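Conserved protein (Methanosarcina mazei, PDB 2NR4) is of unknown function but binds flavin mononucleotide and belongs to a DUF447 flavoprotein family of the FMN-binding clan. Local coordinates at residues L21-G25 and N142-N146; I34-F39 and F108-L113; D83-V88 and A199-A203. One frame throughout, in Å; residues are numbered along the deposited sequence.

Interaction 1 (L21-G25 and N142-N146); sequences LSSFG and NAGFN
Ala-143 sets its methyl over the middle of one face of the Phe-24 ring. Ala-143 CB lies 3.6 Å from the centroid of the Phe-24 ring and 9° off the ring normal, a CH-pi contact. All six ring carbons of Phe-24 are 3.7 to 4.1 Å from Ala-143 CB, so the methyl is nearly centred. The ring reaches this position because CG of Phe-24 is turned anti to its carbonyl carbon, beside the backbone N (chi1 -60°). Near the plane of the same ring, at its edge, stands the carbonyl of Gly-144, with its O 3.4 Å from Phe-24 CD1. This is the tight half of the contact.

Strand 133-145 is part of a six-stranded antiparallel sheet closed into a barrel. Segment 21-25 lies in the loop before strand 29-37 of that barrel and contains a short 3-10 turn at 22-23. The turn is held by the backbone bond from Phe-24 N to Leu-21 O (2.9 Å). Val-120 of strand 118-130 also touches the Phe-24 side chain. Replacing the ring by an alanine is likely to leave the Ala-143 methyl and the Gly-144 carbonyl without their neighbour and to open a gap between loop and strand.

The Phe-145 half is looser. Its ring buries less surface here than that of Phe-24, and the two rings come no nearer than 4.4 Å, from CD1 to CD1. The exception is at the Phe-145 ring edge, where CE1 is 3.5 Å from Ser-23 O. All five touching residues stay partly exposed, at the surface of the chain. Leu-153 of the second subunit also packs against Phe-145.

Interaction 2 (I34-F39 and F108-L113); sequences IASTGF and FKFPVL
Phe-110 points the edge of its ring at the face of Phe-39, a T-shaped stack with planes at 80° and centroids 5.0 Å apart. The contact lays the two-stranded sheet's strand 110-113 against barrel strand 29-37. The axes of the short strands 34-37 and 110-113 run roughly antiparallel and approach to 6.2 Å.

Phe-110 can be followed outward. From CB, its CG is placed anti to the backbone N (chi1 -163°), which carries the ring toward segment 34-39. On one side of the ring CD1 lies over the centre of the Phe-39 ring, and CE1 lies beside it, near Phe-39 CE2 and CD2. On the other side CE2 is 3.4 Å from Ser-36 O. At the tip, CZ is 3.7 Å from Thr-37 CA. Thr-37 itself points its CB away from this contact; its hydroxyl bonds to Asn-69, and its side chain is about 6 Å from the bound FMN at the nearest atoms.

At the other end Ile-34 CG2 meets Leu-113 CD1 at 3.7 Å. Asn-79 ties both strands, bonding to Ile-34 O, Leu-113 N and Ser-36 OG. Ser-36 OG in turn donates to Pro-111 O at 2.7 Å, tilted 26° from the carbonyl plane.

Interaction 3 (D83-V88 and A199-A203); sequences DPILFV and AEKKA
Pro-84 CG lies over one face of the Glu-200 carboxylate, shifted toward OE2, which is 3.6 Å from Pro-84 CG; the two side chains cross at about a right angle. This is near-parallel packing of the start of helix 84-92 on helix 198-210, the last helix of the C-terminal part. The axes of the short segments 84-88 and 199-203 run at 19° and come within 8.5 Å. At the edge of the Phe-87 ring, in its plane, lies Asp-83 O of its own segment. The Asp-83 carboxylate is approached from above its plane: Ile-85 N bonds to Asp-83 OD1 at 3.2 Å, an N-cap bond that closes the start of helix 84-92. The other oxygen of Glu-200, OE1, is hydrogen-bonded to Gly-197 N.

Two alanines probably let the helices come close. Ala-199 CB lies 3.8 Å from Pro-84 CG, and Ala-203 CB 3.9 Å from Pro-84 CB. Ile-85 sends its CG1 branch across to the neighbouring helix, where CG1 is 3.6 Å from Ala-199 O and CD1 reaches Lys-202 CB. Phe-160 of helix 158-176 covers both Pro-84 and Glu-200. One turn on, both Val-88 branches lie against Ala-203, CG1 3.8 Å from Ala-203 O and CG2 3.9 Å from Ala-203 CB.

Along the chain the segments come in the order 21-25, 34-39, 83-88, 108-113, 142-146 and 199-203. Interaction 2 is nested inside the loop closed by interaction 1, and interaction 3 crosses both. Interactions 1 and 2 lie about 15 Å apart between centres and both reach the barrel sheet; Asn-146 packs loosely near Leu-113. Interaction 3 is about 21 Å from interaction 2, yet Ile-34 CD1 packs on Phe-87 N and Leu-86 O of helix 84-92. It does not touch interaction 1, about 22 Å away. Thr-37 in interaction 2 and Val-88 in interaction 3 bring side chains near the bound FMN without touching it, consistent with the flavin lying between barrel and helices. Interaction 1 lies away from it.

Interaction 1 (L21-G25 and N142-N146)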
# COMPACT_ATOMS: atom_id res chain seq x y z
N LEU A 21 -11.89 1.18 14.80
CA LEU A 21 -11.74 0.36 13.58
C LEU A 21 -10.46 0.66 12.82
O LEU A 21 -9.91 -0.23 12.18
CB LEU A 21 -12.93 0.50 12.63
CG LEU A 21 -14.25 -0.05 13.17
CD1 LEU A 21 -15.34 0.20 12.18
CD2 LEU A 21 -14.15 -1.54 13.56
N SER A 22 -9.98 1.91 12.89
CA SER A 22 -8.73 2.28 12.19
C SER A 22 -7.52 1.51 12.72
O SER A 22 -6.55 1.27 11.98
CB SER A 22 -8.49 3.78 12.30
OG SER A 22 -8.12 4.10 13.61
N SER A 23 -7.57 1.12 13.99
CA SER A 23 -6.56 0.25 14.59
C SER A 23 -6.50 -1.14 13.97
O SER A 23 -5.48 -1.83 14.09
CB SER A 23 -6.84 0.10 16.09
OG SER A 23 -6.51 1.30 16.75
N PHE A 24 -7.60 -1.54 13.31
CA PHE A 24 -7.68 -2.88 12.67
C PHE A 24 -7.72 -2.77 11.15
O PHE A 24 -8.08 -3.72 10.47
CB PHE A 24 -8.91 -3.63 13.20
CG PHE A 24 -8.88 -3.83 14.70
CD1 PHE A 24 -8.20 -4.90 15.25
CD2 PHE A 24 -9.46 -2.89 15.55
CE1 PHE A 24 -8.13 -5.06 16.62
CE2 PHE A 24 -9.40 -3.05 16.92
CZ PHE A 24 -8.74 -4.14 17.45
N GLY A 25 -7.33 -1.61 10.63
CA GLY A 25 -7.14 -1.45 9.19
C GLY A 25 -8.38 -1.01 8.46
O GLY A 25 -8.35 -0.96 7.24
N ASN A 142 -16.47 -8.18 17.13
CA ASN A 142 -15.25 -8.63 17.78
C ASN A 142 -14.11 -8.21 16.85
O ASN A 142 -14.34 -7.97 15.66
CB ASN A 142 -15.29 -10.16 17.91
CG ASN A 142 -14.29 -10.73 18.94
OD1 ASN A 142 -13.66 -10.01 19.74
ND2 ASN A 142 -14.16 -12.06 18.92
N ALA A 143 -12.90 -8.14 17.39
CA ALA A 143 -11.73 -7.71 16.60
C ALA A 143 -10.48 -8.24 17.22
O ALA A 143 -10.42 -8.42 18.44
CB ALA A 143 -11.67 -6.19 16.49
N GLY A 144 -9.46 -8.51 16.39
CA GLY A 144 -8.23 -9.01 16.92
C GLY A 144 -7.05 -8.58 16.11
O GLY A 144 -7.20 -8.15 14.98
N PHE A 145 -5.87 -8.76 16.69
CA PHE A 145 -4.61 -8.37 16.12
C PHE A 145 -3.69 -9.58 16.16
O PHE A 145 -3.75 -10.37 17.12
CB PHE A 145 -4.00 -7.24 16.97
CG PHE A 145 -3.20 -6.26 16.19
CD1 PHE A 145 -3.83 -5.25 15.47
CD2 PHE A 145 -1.82 -6.33 16.18
CE1 PHE A 145 -3.08 -4.34 14.75
CE2 PHE A 145 -1.05 -5.42 15.47
CZ PHE A 145 -1.68 -4.42 14.75
N ASN A 146 -2.87 -9.76 15.14
CA ASN A 146 -1.92 -10.86 15.14
C ASN A 146 -0.51 -10.31 15.06
O ASN A 146 0.10 -10.26 13.99
CB ASN A 146 -2.18 -11.85 13.99
CG ASN A 146 -3.42 -12.70 14.20
OD1 ASN A 146 -3.78 -13.06 15.32
ND2 ASN A 146 -4.08 -13.04 13.10

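Interaction 2 (I34-F39 and F108-L113)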
# COMPACT_ATOMS: atom_id res chain seq x y z
N ILE A 34 -9.20 -8.84 2.71
CA ILE A 34 -9.80 -10.10 2.27
C ILE A 34 -10.94 -10.41 3.24
O ILE A 34 -10.74 -10.49 4.44
CB ILE A 34 -8.74 -11.19 2.26
CG1 ILE A 34 -7.71 -10.85 1.16
CG2 ILE A 34 -9.42 -12.59 2.06
CD1 ILE A 34 -6.46 -11.62 1.27
N ALA A 35 -12.12 -10.61 2.71
CA ALA A 35 -13.28 -10.85 3.56
C ALA A 35 -13.43 -12.34 3.77
O ALA A 35 -13.43 -13.08 2.79
CB ALA A 35 -14.50 -10.34 2.87
N SER A 36 -13.57 -12.77 5.03
CA SER A 36 -13.86 -14.22 5.29
C SER A 36 -15.35 -14.34 5.63
O SER A 36 -15.90 -13.52 6.36
CB SER A 36 -13.01 -14.79 6.44
OG SER A 36 -13.00 -13.95 7.58
N THR A 37 -15.99 -15.39 5.12
CA THR A 37 -17.42 -15.58 5.37
C THR A 37 -17.63 -17.10 5.48
O THR A 37 -16.72 -17.87 5.15
CB THR A 37 -18.29 -15.09 4.19
OG1 THR A 37 -17.83 -15.63 2.93
CG2 THR A 37 -18.44 -13.53 4.12
N GLY A 38 -18.82 -17.54 5.89
CA GLY A 38 -19.17 -18.96 5.78
C GLY A 38 -18.96 -19.73 7.06
O GLY A 38 -17.94 -20.35 7.25
N PHE A 39 -19.95 -19.64 7.93
CA PHE A 39 -20.04 -20.43 9.14
C PHE A 39 -19.74 -21.89 8.84
O PHE A 39 -18.86 -22.49 9.48
CB PHE A 39 -21.46 -20.28 9.73
CG PHE A 39 -21.63 -19.12 10.68
CD1 PHE A 39 -21.09 -19.16 11.97
CD2 PHE A 39 -22.41 -18.01 10.32
CE1 PHE A 39 -21.28 -18.08 12.86
CE2 PHE A 39 -22.60 -16.92 11.20
CZ PHE A 39 -22.03 -16.97 12.48
N PHE A 108 -21.58 -18.62 18.78
CA PHE A 108 -21.06 -19.19 17.54
C PHE A 108 -19.69 -18.59 17.25
O PHE A 108 -19.37 -17.47 17.65
CB PHE A 108 -22.00 -19.06 16.32
CG PHE A 108 -23.43 -19.57 16.54
CD1 PHE A 108 -23.69 -20.72 17.30
CD2 PHE A 108 -24.52 -18.90 15.95
CE1 PHE A 108 -25.01 -21.17 17.49
CE2 PHE A 108 -25.83 -19.35 16.13
CZ PHE A 108 -26.07 -20.49 16.91
N LYS A 109 -18.87 -19.38 16.59
CA LYS A 109 -17.54 -18.99 16.21
C LYS A 109 -17.67 -18.43 14.81
O LYS A 109 -18.74 -18.53 14.21
CB LYS A 109 -16.64 -20.23 16.22
CG LYS A 109 -15.72 -20.34 17.44
CD LYS A 109 -16.48 -20.36 18.74
CE LYS A 109 -15.53 -20.40 19.93
NZ LYS A 109 -16.26 -20.17 21.22
N PHE A 110 -16.62 -17.80 14.30
CA PHE A 110 -16.62 -17.33 12.90
C PHE A 110 -15.19 -17.38 12.32
O PHE A 110 -14.23 -17.05 13.00
CB PHE A 110 -17.24 -15.92 12.84
CG PHE A 110 -17.67 -15.52 11.45
CD1 PHE A 110 -18.85 -16.02 10.90
CD2 PHE A 110 -16.85 -14.69 10.69
CE1 PHE A 110 -19.23 -15.70 9.62
CE2 PHE A 110 -17.22 -14.36 9.40
CZ PHE A 110 -18.39 -14.84 8.87
N PRO A 111 -15.04 -17.79 11.05
CA PRO A 111 -13.72 -17.96 10.47
C PRO A 111 -13.03 -16.62 10.12
O PRO A 111 -13.66 -15.74 9.50
CB PRO A 111 -14.02 -18.69 9.16
CG PRO A 111 -15.38 -18.25 8.79
CD PRO A 111 -16.10 -18.15 10.09
N VAL A 112 -11.77 -16.50 10.51
CA VAL A 112 -10.88 -15.40 10.03
C VAL A 112 -9.62 -16.06 9.49
O VAL A 112 -9.40 -17.25 9.75
CB VAL A 112 -10.57 -14.38 11.14
CG1 VAL A 112 -11.86 -13.67 11.61
CG2 VAL A 112 -9.81 -15.00 12.33
N LEU A 113 -8.82 -15.34 8.70
CA LEU A 113 -7.57 -15.91 8.20
C LEU A 113 -6.51 -16.01 9.29
O LEU A 113 -6.29 -15.06 10.04
CB LEU A 113 -7.02 -15.11 7.02
CG LEU A 113 -7.96 -15.08 5.81
CD1 LEU A 113 -7.34 -14.18 4.71
CD2 LEU A 113 -8.16 -16.47 5.26

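Interaction 3 (D83-V88 and A199-A203)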
# COMPACT_ATOMS: atom_id res chain seq x y z
N ASP A 83 0.27 -9.69 2.07
CA ASP A 83 0.84 -10.70 1.20
C ASP A 83 0.11 -10.78 -0.15
O ASP A 83 -1.07 -11.13 -0.20
CB ASP A 83 0.77 -12.04 1.93
CG ASP A 83 1.33 -13.18 1.13
OD1 ASP A 83 2.11 -12.97 0.13
OD2 ASP A 83 0.99 -14.31 1.55
N PRO A 84 0.80 -10.45 -1.26
CA PRO A 84 0.09 -10.40 -2.54
C PRO A 84 -0.31 -11.81 -3.00
O PRO A 84 -1.27 -11.96 -3.74
CB PRO A 84 1.14 -9.79 -3.48
CG PRO A 84 2.45 -10.25 -2.87
CD PRO A 84 2.23 -10.10 -1.42
N ILE A 85 0.45 -12.83 -2.59
CA ILE A 85 0.09 -14.24 -2.88
C ILE A 85 -1.31 -14.61 -2.36
O ILE A 85 -2.14 -15.14 -3.08
CB ILE A 85 1.17 -15.24 -2.40
CG1 ILE A 85 2.46 -15.07 -3.24
CG2 ILE A 85 0.63 -16.69 -2.58
CD1 ILE A 85 3.69 -15.80 -2.66
N LEU A 86 -1.57 -14.28 -1.09
CA LEU A 86 -2.90 -14.54 -0.50
C LEU A 86 -4.02 -13.76 -1.18
O LEU A 86 -5.12 -14.29 -1.43
CB LEU A 86 -2.84 -14.29 1.00
CG LEU A 86 -3.71 -14.99 2.04
CD1 LEU A 86 -3.87 -16.52 1.76
CD2 LEU A 86 -3.07 -14.75 3.38
N PHE A 87 -3.77 -12.50 -1.55
CA PHE A 87 -4.73 -11.81 -2.37
C PHE A 87 -5.13 -12.51 -3.66
O PHE A 87 -6.30 -12.54 -4.04
CB PHE A 87 -4.22 -10.39 -2.76
CG PHE A 87 -4.84 -9.31 -1.97
CD1 PHE A 87 -6.05 -8.76 -2.38
CD2 PHE A 87 -4.23 -8.83 -0.83
CE1 PHE A 87 -6.62 -7.76 -1.65
CE2 PHE A 87 -4.81 -7.84 -0.10
CZ PHE A 87 -6.03 -7.32 -0.52
N VAL A 88 -4.13 -12.99 -4.39
CA VAL A 88 -4.40 -13.56 -5.68
C VAL A 88 -5.04 -14.93 -5.46
O VAL A 88 -5.99 -15.26 -6.12
CB VAL A 88 -3.12 -13.65 -6.54
CG1 VAL A 88 -3.37 -14.44 -7.81
CG2 VAL A 88 -2.61 -12.23 -6.90
N ALA A 199 7.59 -12.32 -3.61
CA ALA A 199 6.16 -12.59 -3.39
C ALA A 199 5.29 -12.00 -4.50
O ALA A 199 4.38 -12.67 -5.02
CB ALA A 199 5.71 -12.08 -2.03
N GLU A 200 5.57 -10.74 -4.88
CA GLU A 200 4.86 -10.14 -6.02
C GLU A 200 5.06 -10.87 -7.34
O GLU A 200 4.12 -11.03 -8.14
CB GLU A 200 5.24 -8.67 -6.20
CG GLU A 200 4.65 -7.76 -5.13
CD GLU A 200 5.37 -7.83 -3.81
OE1 GLU A 200 6.58 -8.18 -3.80
OE2 GLU A 200 4.72 -7.52 -2.77
N LYS A 201 6.29 -11.31 -7.58
CA LYS A 201 6.57 -11.98 -8.83
C LYS A 201 5.85 -13.33 -8.88
O LYS A 201 5.31 -13.68 -9.92
CB LYS A 201 8.08 -12.06 -9.09
CG LYS A 201 8.73 -10.66 -9.31
CD LYS A 201 10.28 -10.80 -9.39
CE LYS A 201 11.00 -9.45 -9.29
NZ LYS A 201 12.48 -9.64 -9.15
N LYS A 202 5.79 -14.03 -7.75
CA LYS A 202 4.99 -15.26 -7.60
C LYS A 202 3.48 -15.00 -7.77
O LYS A 202 2.78 -15.78 -8.43
CB LYS A 202 5.22 -15.93 -6.23
CG LYS A 202 6.54 -16.67 -6.06
CD LYS A 202 6.47 -17.68 -4.88
CE LYS A 202 7.75 -17.61 -4.01
NZ LYS A 202 8.97 -17.53 -4.87
N ALA A 203 2.99 -13.89 -7.20
CA ALA A 203 1.58 -13.50 -7.34
C ALA A 203 1.17 -13.27 -8.79
O ALA A 203 0.14 -13.76 -9.23
CB ALA A 203 1.27 -12.26 -6.49